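Local atomic coordinates of Rho guanine nucleotide exchange factor 3 (Mus musculus, PDB entry 2Z0Q), a protein that acts as a guanine nucleotide exchange factor for the small GTPases RhoA and RhoB, here seen as its DH-PH fragment. Residues Thr14-Lys19 against Leu171-Asn176; Tyr209-Leu214 against Phe249-Val254; Ile257-Thr262 against Gln270-Pro275. All coordinates share one frame; numbering follows the deposited sequence.

Contact 1: Thr14-Lys19 against Leu171-Asn176; sequences TAKEIK and LRHTPN
K16 and K19, one turn apart at the start of helix 15-51, meet H173 just beyond the end of helix 155-172. K16 can be followed atom by atom. Its CB carries CG anti to the backbone N (chi1 -179°), which puts CG 3.5 Å from H173 O. The later torsions, all near 180°, carry the chain onward: CD passes the same oxygen at longer range, and CE comes to 3.5 Å from R172 O. NZ stops 4.0 Å from R172 O, and no hydrogen bond forms across the two segments. The carbonyl oxygen of K16 in turn lies 3.4 Å from H173 CB.

The imidazole is held between two aliphatic groups. K19 CB sits over the centre of one face in a CH-pi contact, 3.5 Å from the centroid and only 6° off the ring normal, while R172 CG lies over the opposite face, nearer the rim. K19 CD reaches H173 CE1 at 3.6 Å before the amine leads away. The rotation of the ring has a further constraint, since H173 NE2 is hydrogen-bonded to E169 OE2. A water donates to both E17 OE1 and H173 O, and E17 OE1 also takes a salt bridge from R20. T14 N-caps the helix, its OG1 accepting from E17 N at 2.9 Å.

Chemically, methylene and CH-pi packing, with one bridging water, joins the start of helix 15-51 to the segment that follows helix 155-172, the latter in the DH domain; the K16 amine near R172 O probably adds a modest electrostatic attraction.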
loop_
_atom_site.group_PDB
_atom_site.type_symbol
_atom_site.label_atom_id
_atom_site.label_comp_id
_atom_site.label_asym_id
_atom_site.label_seq_id
_atom_site.Cartn_x
_atom_site.Cartn_y
_atom_site.Cartn_z
ATOM N N THR A 14 1.513 -0.088 40.925
ATOM C CA THR A 14 2.559 -0.954 40.417
ATOM C C THR A 14 3.140 -0.377 39.146
ATOM O O THR A 14 2.482 0.424 38.482
ATOM C CB THR A 14 1.990 -2.335 40.064
ATOM O OG1 THR A 14 0.981 -2.152 39.057
ATOM C CG2 THR A 14 1.372 -2.999 41.285
ATOM N N ALA A 15 4.335 -0.816 38.772
ATOM C CA ALA A 15 4.942 -0.349 37.531
ATOM C C ALA A 15 4.011 -0.813 36.398
ATOM O O ALA A 15 3.816 -0.113 35.402
ATOM C CB ALA A 15 6.329 -0.951 37.333
ATOM N N LYS A 16 3.452 -2.012 36.554
ATOM C CA LYS A 16 2.550 -2.576 35.537
ATOM C C LYS A 16 1.345 -1.675 35.308
ATOM O O LYS A 16 0.945 -1.457 34.154
ATOM C CB LYS A 16 2.092 -3.970 36.020
ATOM C CG LYS A 16 1.157 -4.720 35.073
ATOM C CD LYS A 16 0.949 -6.171 35.613
ATOM C CE LYS A 16 0.139 -7.006 34.617
ATOM N NZ LYS A 16 0.050 -8.461 34.973
ATOM N N GLU A 17 0.780 -1.131 36.393
ATOM C CA GLU A 17 -0.400 -0.253 36.260
ATOM C C GLU A 17 -0.016 1.044 35.551
ATOM O O GLU A 17 -0.784 1.553 34.782
ATOM C CB GLU A 17 -1.038 0.053 37.631
ATOM C CG GLU A 17 -2.240 1.007 37.600
ATOM C CD GLU A 17 -3.357 0.572 36.666
ATOM O OE1 GLU A 17 -3.461 -0.645 36.333
ATOM O OE2 GLU A 17 -4.169 1.451 36.296
ATOM N N ILE A 18 1.180 1.574 35.813
ATOM C CA ILE A 18 1.599 2.789 35.111
ATOM C C ILE A 18 1.753 2.450 33.622
ATOM O O ILE A 18 1.338 3.228 32.762
ATOM C CB ILE A 18 2.919 3.331 35.713
ATOM C CG1 ILE A 18 2.633 3.751 37.183
ATOM C CG2 ILE A 18 3.377 4.568 34.918
ATOM C CD1 ILE A 18 3.930 4.136 37.983
ATOM N N LYS A 19 2.299 1.278 33.317
ATOM C CA LYS A 19 2.422 0.857 31.916
ATOM C C LYS A 19 1.037 0.666 31.256
ATOM O O LYS A 19 0.867 0.954 30.064
ATOM C CB LYS A 19 3.244 -0.439 31.799
ATOM C CG LYS A 19 4.711 -0.246 32.174
ATOM C CD LYS A 19 5.438 -1.587 32.122
ATOM C CE LYS A 19 6.846 -1.449 32.663
ATOM N NZ LYS A 19 7.566 -2.784 32.661
ATOM N N LEU A 171 -3.478 -5.017 27.150
ATOM C CA LEU A 171 -3.792 -6.306 27.762
ATOM C C LEU A 171 -2.666 -6.864 28.639
ATOM O O LEU A 171 -2.904 -7.384 29.736
ATOM C CB LEU A 171 -4.099 -7.330 26.633
ATOM C CG LEU A 171 -4.320 -8.761 27.159
ATOM C CD1 LEU A 171 -5.496 -8.842 28.122
ATOM C CD2 LEU A 171 -4.568 -9.649 25.953
ATOM N N ARG A 172 -1.426 -6.775 28.155
ATOM C CA ARG A 172 -0.349 -7.383 28.934
ATOM C C ARG A 172 -0.079 -6.704 30.265
ATOM O O ARG A 172 0.528 -7.292 31.140
ATOM C CB ARG A 172 0.953 -7.529 28.106
ATOM C CG ARG A 172 1.675 -6.243 27.702
ATOM C CD ARG A 172 3.088 -6.600 27.108
ATOM N NE ARG A 172 2.949 -7.588 26.031
ATOM C CZ ARG A 172 2.691 -7.289 24.757
ATOM N NH1 ARG A 172 2.564 -6.024 24.369
ATOM N NH2 ARG A 172 2.495 -8.277 23.866
ATOM N N HIS A 173 -0.564 -5.484 30.442
ATOM C CA HIS A 173 -0.388 -4.807 31.735
ATOM C C HIS A 173 -1.724 -4.761 32.495
ATOM O O HIS A 173 -1.866 -4.078 33.518
ATOM C CB HIS A 173 0.151 -3.405 31.520
ATOM C CG HIS A 173 1.419 -3.379 30.736
ATOM N ND1 HIS A 173 2.551 -4.046 31.147
ATOM C CD2 HIS A 173 1.719 -2.816 29.539
ATOM C CE1 HIS A 173 3.493 -3.896 30.233
ATOM N NE2 HIS A 173 3.015 -3.156 29.248
ATOM N N THR A 174 -2.700 -5.527 32.028
ATOM C CA THR A 174 -4.008 -5.576 32.689
ATOM C C THR A 174 -4.037 -6.779 33.659
ATOM O O THR A 174 -3.839 -7.935 33.241
ATOM C CB THR A 174 -5.168 -5.713 31.644
ATOM O OG1 THR A 174 -5.152 -4.590 30.733
ATOM C CG2 THR A 174 -6.530 -5.737 32.349
ATOM N N PRO A 175 -4.277 -6.525 34.953
ATOM C CA PRO A 175 -4.328 -7.574 35.985
ATOM C C PRO A 175 -5.445 -8.630 35.795
ATOM O O PRO A 175 -6.460 -8.373 35.155
ATOM C CB PRO A 175 -4.461 -6.773 37.289
ATOM C CG PRO A 175 -5.140 -5.535 36.881
ATOM C CD PRO A 175 -4.583 -5.196 35.515
ATOM N N ASN A 176 -5.235 -9.826 36.349
ATOM C CA ASN A 176 -6.219 -10.909 36.210
ATOM C C ASN A 176 -7.600 -10.620 36.806
ATOM O O ASN A 176 -8.593 -11.212 36.391
ATOM C CB ASN A 176 -5.669 -12.219 36.804
ATOM C CG ASN A 176 -4.322 -12.628 36.202
ATOM O OD1 ASN A 176 -4.087 -12.502 34.990
ATOM N ND2 ASN A 176 -3.432 -13.142 37.054
HETATM O O HOH W 1 -2.115 -3.093 36.134
#

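Contact 2: Tyr209-Leu214 against Phe249-Val254; sequences YYKERL and FLFQEV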
loop_
_atom_site.group_PDB
_atom_site.type_symbol
_atom_site.label_atom_id
_atom_site.label_comp_id
_atom_site.label_asym_id
_atom_site.label_seq_id
_atom_site.Cartn_x
_atom_site.Cartn_y
_atom_site.Cartn_z
ATOM N N TYR A 209 -7.652 -6.110 -10.658
ATOM C CA TYR A 209 -7.610 -4.743 -11.178
ATOM C C TYR A 209 -6.560 -4.603 -12.284
ATOM O O TYR A 209 -6.839 -4.063 -13.367
ATOM C CB TYR A 209 -7.251 -3.747 -10.066
ATOM C CG TYR A 209 -7.136 -2.312 -10.559
ATOM C CD1 TYR A 209 -8.270 -1.515 -10.675
ATOM C CD2 TYR A 209 -5.908 -1.775 -10.957
ATOM C CE1 TYR A 209 -8.204 -0.224 -11.182
ATOM C CE2 TYR A 209 -5.821 -0.469 -11.468
ATOM C CZ TYR A 209 -6.989 0.296 -11.583
ATOM O OH TYR A 209 -6.952 1.534 -12.155
ATOM N N TYR A 210 -5.336 -5.066 -12.015
ATOM C CA TYR A 210 -4.314 -4.904 -13.059
ATOM C C TYR A 210 -4.513 -5.852 -14.231
ATOM O O TYR A 210 -4.281 -5.452 -15.373
ATOM C CB TYR A 210 -2.906 -4.999 -12.454
ATOM C CG TYR A 210 -2.586 -3.765 -11.655
ATOM C CD1 TYR A 210 -2.405 -2.533 -12.284
ATOM C CD2 TYR A 210 -2.464 -3.820 -10.250
ATOM C CE1 TYR A 210 -2.106 -1.392 -11.570
ATOM C CE2 TYR A 210 -2.165 -2.675 -9.525
ATOM C CZ TYR A 210 -1.982 -1.460 -10.193
ATOM O OH TYR A 210 -1.691 -0.320 -9.494
ATOM N N LYS A 211 -4.988 -7.078 -13.996
ATOM C CA LYS A 211 -5.230 -7.980 -15.122
ATOM C C LYS A 211 -6.269 -7.386 -16.085
ATOM O O LYS A 211 -6.160 -7.538 -17.305
ATOM C CB LYS A 211 -5.736 -9.348 -14.640
ATOM C CG LYS A 211 -4.633 -10.302 -14.231
ATOM C CD LYS A 211 -5.126 -11.487 -13.393
ATOM C CE LYS A 211 -6.079 -12.374 -14.161
ATOM N NZ LYS A 211 -6.349 -13.591 -13.313
ATOM N N GLU A 212 -7.277 -6.713 -15.542
ATOM C CA GLU A 212 -8.325 -6.148 -16.403
ATOM C C GLU A 212 -7.843 -4.922 -17.159
ATOM O O GLU A 212 -8.463 -4.507 -18.144
ATOM C CB GLU A 212 -9.570 -5.798 -15.561
ATOM C CG GLU A 212 -10.015 -6.978 -14.705
ATOM C CD GLU A 212 -11.354 -6.774 -14.012
ATOM O OE1 GLU A 212 -11.640 -5.643 -13.539
ATOM O OE2 GLU A 212 -12.107 -7.766 -13.935
ATOM N N ARG A 213 -6.723 -4.356 -16.715
ATOM C CA ARG A 213 -6.175 -3.175 -17.347
ATOM C C ARG A 213 -5.003 -3.462 -18.312
ATOM O O ARG A 213 -4.463 -2.526 -18.919
ATOM C CB ARG A 213 -5.739 -2.167 -16.293
ATOM C CG ARG A 213 -6.845 -1.652 -15.344
ATOM C CD ARG A 213 -7.828 -0.757 -16.026
ATOM N NE ARG A 213 -8.769 -0.140 -15.072
ATOM C CZ ARG A 213 -8.962 1.177 -14.966
ATOM N NH1 ARG A 213 -8.270 2.024 -15.738
ATOM N NH2 ARG A 213 -9.885 1.658 -14.123
ATOM N N LEU A 214 -4.631 -4.729 -18.463
ATOM C CA LEU A 214 -3.550 -5.076 -19.418
ATOM C C LEU A 214 -4.095 -4.904 -20.832
ATOM O O LEU A 214 -5.251 -5.244 -21.119
ATOM C CB LEU A 214 -3.079 -6.520 -19.228
ATOM C CG LEU A 214 -2.388 -6.786 -17.862
ATOM C CD1 LEU A 214 -1.993 -8.264 -17.771
ATOM C CD2 LEU A 214 -1.118 -5.902 -17.738
ATOM N N PHE A 249 4.921 -6.137 -13.735
ATOM C CA PHE A 249 4.058 -6.948 -12.881
ATOM C C PHE A 249 4.591 -8.370 -12.733
ATOM O O PHE A 249 4.727 -9.111 -13.717
ATOM C CB PHE A 249 2.655 -7.051 -13.512
ATOM C CG PHE A 249 1.948 -5.729 -13.649
ATOM C CD1 PHE A 249 1.233 -5.183 -12.582
ATOM C CD2 PHE A 249 2.007 -5.021 -14.845
ATOM C CE1 PHE A 249 0.587 -3.952 -12.706
ATOM C CE2 PHE A 249 1.377 -3.813 -14.970
ATOM C CZ PHE A 249 0.652 -3.262 -13.898
ATOM N N LEU A 250 4.875 -8.754 -11.494
ATOM C CA LEU A 250 5.295 -10.101 -11.225
ATOM C C LEU A 250 4.091 -10.881 -10.651
ATOM O O LEU A 250 3.765 -10.758 -9.467
ATOM C CB LEU A 250 6.438 -10.135 -10.192
ATOM C CG LEU A 250 6.837 -11.578 -9.803
ATOM C CD1 LEU A 250 7.401 -12.352 -11.015
ATOM C CD2 LEU A 250 7.853 -11.517 -8.686
ATOM N N PHE A 251 3.420 -11.644 -11.502
ATOM C CA PHE A 251 2.328 -12.498 -11.032
ATOM C C PHE A 251 3.068 -13.760 -10.547
ATOM O O PHE A 251 4.238 -13.947 -10.864
ATOM C CB PHE A 251 1.369 -12.821 -12.184
ATOM C CG PHE A 251 0.537 -11.638 -12.621
ATOM C CD1 PHE A 251 -0.581 -11.232 -11.879
ATOM C CD2 PHE A 251 0.874 -10.935 -13.771
ATOM C CE1 PHE A 251 -1.358 -10.134 -12.282
ATOM C CE2 PHE A 251 0.118 -9.842 -14.187
ATOM C CZ PHE A 251 -1.012 -9.436 -13.439
ATOM N N GLN A 252 2.409 -14.641 -9.789
ATOM C CA GLN A 252 3.130 -15.795 -9.266
ATOM C C GLN A 252 3.930 -16.591 -10.281
ATOM O O GLN A 252 5.071 -16.984 -10.018
ATOM C CB GLN A 252 2.168 -16.749 -8.560
ATOM C CG GLN A 252 2.874 -17.872 -7.789
ATOM C CD GLN A 252 3.616 -17.347 -6.581
ATOM O OE1 GLN A 252 4.772 -16.940 -6.680
ATOM N NE2 GLN A 252 2.939 -17.335 -5.421
ATOM N N GLU A 253 3.351 -16.812 -11.455
ATOM C CA GLU A 253 4.018 -17.624 -12.451
ATOM C C GLU A 253 4.461 -16.912 -13.725
ATOM O O GLU A 253 5.015 -17.551 -14.615
ATOM C CB GLU A 253 3.107 -18.802 -12.824
ATOM C CG GLU A 253 2.772 -19.703 -11.617
ATOM C CD GLU A 253 1.941 -20.901 -12.028
ATOM O OE1 GLU A 253 2.423 -21.677 -12.874
ATOM O OE2 GLU A 253 0.807 -21.057 -11.529
ATOM N N VAL A 254 4.235 -15.608 -13.792
ATOM C CA VAL A 254 4.595 -14.874 -15.011
ATOM C C VAL A 254 4.914 -13.402 -14.781
ATOM O O VAL A 254 4.249 -12.709 -14.002
ATOM C CB VAL A 254 3.462 -15.037 -16.096
ATOM C CG1 VAL A 254 2.165 -14.418 -15.586
ATOM C CG2 VAL A 254 3.885 -14.372 -17.467
#
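Y210 and F249 mark the closest approach of the two backbones, yet their CA atoms are 8.6 Å apart, and the contacts between the two segments are made by side chains. On the helix 180-213 side R213 N bonds to Y210 O, and L214 belongs to a short strand. The other segment leaves strand 245-251 after F251 and turns back through Q252 and E253, with F251 N bonded to V254 O at 2.8 Å.

The CB atoms of Y210 and F249 both leave the backbone toward the other segment, and the two side chains cross at about a right angle. F249 CE1 lies over one face of the Y210 ring, off centre, 3.3 Å from Y210 CD1. The planes are inclined by 47° and the centroids are 5.0 Å apart, an oblique aromatic pair. On the opposite face of Y210, Y209 CD2 sits over the ring centre, and V116 and A120 of helix 107-125 also touch this tyrosine. An alanine in place of Y210 would probably leave F249 CE1 and Y209 CD2 without the ring between them and open a gap at this junction.

Next to this pair, K211 CG meets F251 CZ at 3.8 Å; the chain then bends at chi3 (64°), and NZ is hydrogen-bonded to S229 O and D227 O. L214 spans both phenylalanines, its CD2 4.3 Å from F249 CE2 and its CD1 4.4 Å from F251 CE2.

Four of the five touching residues are buried and no hydrogen bond crosses between the segments, so the attachment of the helix leading out of the DH domain to the PH sheet depends here on shape and apolar fit.

Contact 3: Ile257-Thr262 against Gln270-Pro275; sequences ITRAVT and QLYRQP. With SO4 (sulfate ion), chain C; SO4 (sulfate ion), chain D.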
loop_
_atom_site.group_PDB
_atom_site.type_symbol
_atom_site.label_atom_id
_atom_site.label_comp_id
_atom_site.label_asym_id
_atom_site.label_seq_id
_atom_site.Cartn_x
_atom_site.Cartn_y
_atom_site.Cartn_z
ATOM N N ILE A 257 5.671 -7.069 -18.596
ATOM C CA ILE A 257 6.343 -5.777 -18.706
ATOM C C ILE A 257 5.457 -4.889 -19.590
ATOM O O ILE A 257 5.067 -5.296 -20.681
ATOM C CB ILE A 257 7.760 -5.934 -19.385
ATOM C CG1 ILE A 257 8.626 -6.883 -18.539
ATOM C CG2 ILE A 257 8.426 -4.569 -19.494
ATOM C CD1 ILE A 257 10.019 -7.178 -19.134
ATOM N N THR A 258 5.141 -3.700 -19.093
ATOM C CA THR A 258 4.215 -2.821 -19.811
ATOM C C THR A 258 4.618 -1.375 -19.732
ATOM O O THR A 258 5.587 -1.025 -19.053
ATOM C CB THR A 258 2.828 -2.892 -19.143
ATOM O OG1 THR A 258 2.854 -2.125 -17.916
ATOM C CG2 THR A 258 2.460 -4.350 -18.841
ATOM N N ARG A 259 3.852 -0.543 -20.453
ATOM C CA ARG A 259 3.987 0.908 -20.379
ATOM C C ARG A 259 2.595 1.383 -19.981
ATOM O O ARG A 259 1.603 0.880 -20.510
ATOM C CB ARG A 259 4.392 1.508 -21.726
ATOM C CG ARG A 259 5.853 1.218 -22.055
ATOM C CD ARG A 259 6.089 1.414 -23.538
ATOM N NE ARG A 259 5.894 2.788 -23.948
ATOM C CZ ARG A 259 5.520 3.139 -25.181
ATOM N NH1 ARG A 259 5.290 2.201 -26.102
ATOM N NH2 ARG A 259 5.398 4.420 -25.495
ATOM N N ALA A 260 2.523 2.310 -19.033
ATOM C CA ALA A 260 1.225 2.877 -18.611
ATOM C C ALA A 260 0.789 3.851 -19.705
ATOM O O ALA A 260 1.529 4.774 -20.037
ATOM C CB ALA A 260 1.374 3.607 -17.256
ATOM N N VAL A 261 -0.396 3.614 -20.273
ATOM C CA VAL A 261 -0.933 4.458 -21.355
ATOM C C VAL A 261 -2.422 4.720 -21.139
ATOM O O VAL A 261 -3.059 4.083 -20.304
ATOM C CB VAL A 261 -0.792 3.765 -22.754
ATOM C CG1 VAL A 261 0.675 3.428 -23.040
ATOM C CG2 VAL A 261 -1.665 2.512 -22.814
ATOM N N THR A 262 -2.984 5.652 -21.902
ATOM C CA THR A 262 -4.418 5.899 -21.790
ATOM C C THR A 262 -4.982 5.313 -23.069
ATOM O O THR A 262 -4.516 5.646 -24.168
ATOM C CB THR A 262 -4.723 7.399 -21.688
ATOM O OG1 THR A 262 -4.165 7.917 -20.471
ATOM C CG2 THR A 262 -6.248 7.637 -21.676
ATOM N N GLN A 270 -0.083 -1.190 -21.497
ATOM C CA GLN A 270 0.194 -1.758 -22.805
ATOM C C GLN A 270 1.407 -2.695 -22.746
ATOM O O GLN A 270 2.516 -2.252 -22.388
ATOM C CB GLN A 270 0.425 -0.580 -23.790
ATOM C CG GLN A 270 0.654 -1.025 -25.230
ATOM C CD GLN A 270 0.908 0.158 -26.159
ATOM O OE1 GLN A 270 0.663 1.303 -25.804
ATOM N NE2 GLN A 270 1.414 -0.128 -27.344
ATOM N N LEU A 271 1.194 -3.974 -23.039
ATOM C CA LEU A 271 2.324 -4.913 -22.949
ATOM C C LEU A 271 3.459 -4.446 -23.864
ATOM O O LEU A 271 3.225 -4.100 -25.029
ATOM C CB LEU A 271 1.910 -6.344 -23.280
ATOM C CG LEU A 271 1.526 -7.147 -22.017
ATOM C CD1 LEU A 271 0.191 -6.635 -21.476
ATOM C CD2 LEU A 271 1.475 -8.632 -22.323
ATOM N N TYR A 272 4.681 -4.443 -23.320
ATOM C CA TYR A 272 5.885 -3.996 -24.057
ATOM C C TYR A 272 6.545 -5.136 -24.860
ATOM O O TYR A 272 7.176 -4.899 -25.906
ATOM C CB TYR A 272 6.851 -3.403 -23.028
ATOM C CG TYR A 272 8.108 -2.760 -23.559
ATOM C CD1 TYR A 272 8.035 -1.630 -24.370
ATOM C CD2 TYR A 272 9.376 -3.214 -23.147
ATOM C CE1 TYR A 272 9.186 -0.945 -24.763
ATOM C CE2 TYR A 272 10.560 -2.524 -23.531
ATOM C CZ TYR A 272 10.442 -1.392 -24.335
ATOM O OH TYR A 272 11.533 -0.656 -24.677
ATOM N N ARG A 273 6.405 -6.356 -24.364
ATOM C CA ARG A 273 6.926 -7.566 -24.999
ATOM C C ARG A 273 5.996 -8.665 -24.562
ATOM O O ARG A 273 5.071 -8.441 -23.757
ATOM C CB ARG A 273 8.344 -7.897 -24.512
ATOM C CG ARG A 273 9.351 -6.822 -24.813
ATOM C CD ARG A 273 9.809 -6.861 -26.279
ATOM N NE ARG A 273 11.007 -6.035 -26.482
ATOM C CZ ARG A 273 10.998 -4.721 -26.672
ATOM N NH1 ARG A 273 9.848 -4.045 -26.691
ATOM N NH2 ARG A 273 12.147 -4.080 -26.884
ATOM N N GLN A 274 6.251 -9.859 -25.055
ATOM C CA GLN A 274 5.446 -11.001 -24.652
ATOM C C GLN A 274 5.787 -11.325 -23.203
ATOM O O GLN A 274 6.892 -11.064 -22.729
ATOM C CB GLN A 274 5.745 -12.175 -25.556
ATOM C CG GLN A 274 5.494 -11.767 -27.005
ATOM C CD GLN A 274 5.776 -12.880 -27.967
ATOM O OE1 GLN A 274 6.569 -13.765 -27.680
ATOM N NE2 GLN A 274 5.136 -12.834 -29.137
ATOM N N PRO A 275 4.819 -11.864 -22.465
ATOM C CA PRO A 275 5.066 -12.194 -21.056
ATOM C C PRO A 275 6.182 -13.231 -20.894
ATOM O O PRO A 275 6.354 -14.093 -21.758
ATOM C CB PRO A 275 3.716 -12.767 -20.589
ATOM C CG PRO A 275 2.723 -12.170 -21.523
ATOM C CD PRO A 275 3.431 -12.167 -22.857
HETATM S S SO4 C . 11.651 -0.463 -27.951
HETATM O O1 SO4 C . 11.896 0.169 -29.292
HETATM O O2 SO4 C . 11.376 0.622 -26.933
HETATM O O3 SO4 C . 10.456 -1.369 -28.039
HETATM O O4 SO4 C . 12.866 -1.274 -27.592
HETATM S S SO4 D . 14.161 -7.379 -26.516
HETATM O O1 SO4 D . 13.696 -7.968 -27.824
HETATM O O2 SO4 D . 14.310 -5.902 -26.705
HETATM O O3 SO4 D . 13.114 -7.600 -25.489
HETATM O O4 SO4 D . 15.445 -7.983 -26.064
HETATM O O HOH W 2 5.839 -8.681 -20.914
HETATM O O HOH W 3 3.305 2.321 -28.810
#
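Y272 meets I257 and R259 from a CG that lies anti to the backbone N (chi1 -175°), while the side chain of R273 bends at chi2 (-78°), placing CD so that the chain can fold back beside the tyrosine ring. R259 CD approaches Y272 CD1 at 3.7 Å, and I257 CG2 reaches Y272 CD2 at 4.0 Å, both obliquely. R273 NH1 stands 3.4 Å above the ring plane, over its centre, and donates to Y272 O at 2.9 Å from above that carbonyl plane.

The backbones belong to the antiparallel hairpin of strands 254-263 and 266-271, part of the PH-domain sheet. R259 and Q270 form a hydrogen-bonded pair joined in both directions, N to O, with their side chains on the same face. T258 and L271 are the adjacent non-hydrogen-bonded pair, and their side chains diverge. Y272 N continues the ladder with an almost straight bond to I257 O, 2.8 Å at 177°, although Y272 itself is already past the strand. R273 N is buried by the contact and has no partner in the model. Along the R259-Q270 face, V261 crosses Q270 at about a right angle, its CG1 3.5 Å from Q270 OE1.

Two sulfate ions, probably from the crystallisation liquor, lie at the edge of the R273 guanidinium, near its plane. That of chain D accepts from NE at 2.8 Å through its O3, and from NH2 through O2. That of chain C takes bonds from NH1 and NH2, and its O2 accepts from Y272 OH at 2.6 Å. R242 also reaches Y272 OH, bringing a second arginine close to R273.

How the contacts relate
Contact 1 stands apart, at the far end of the DH helices: its centre is 48 Å from that of contact 2 and 56 Å from that of contact 3, on the opposite side of the chain's centre. Helices 155-172 and 180-213 follow each other in the chain, so the second carries the path from contact 1 to contact 2. Contacts 2 and 3 are neighbours, with centres 11 Å apart, each with a segment on one of the neighbouring strands 245-251 and 254-263 of the PH sheet. They touch directly: V254 CG2 lies 3.5 Å from P275 CB, and L214 CB lies 4.0 Å from L271 CD1. Of the three, contact 3 alone includes the sulfates.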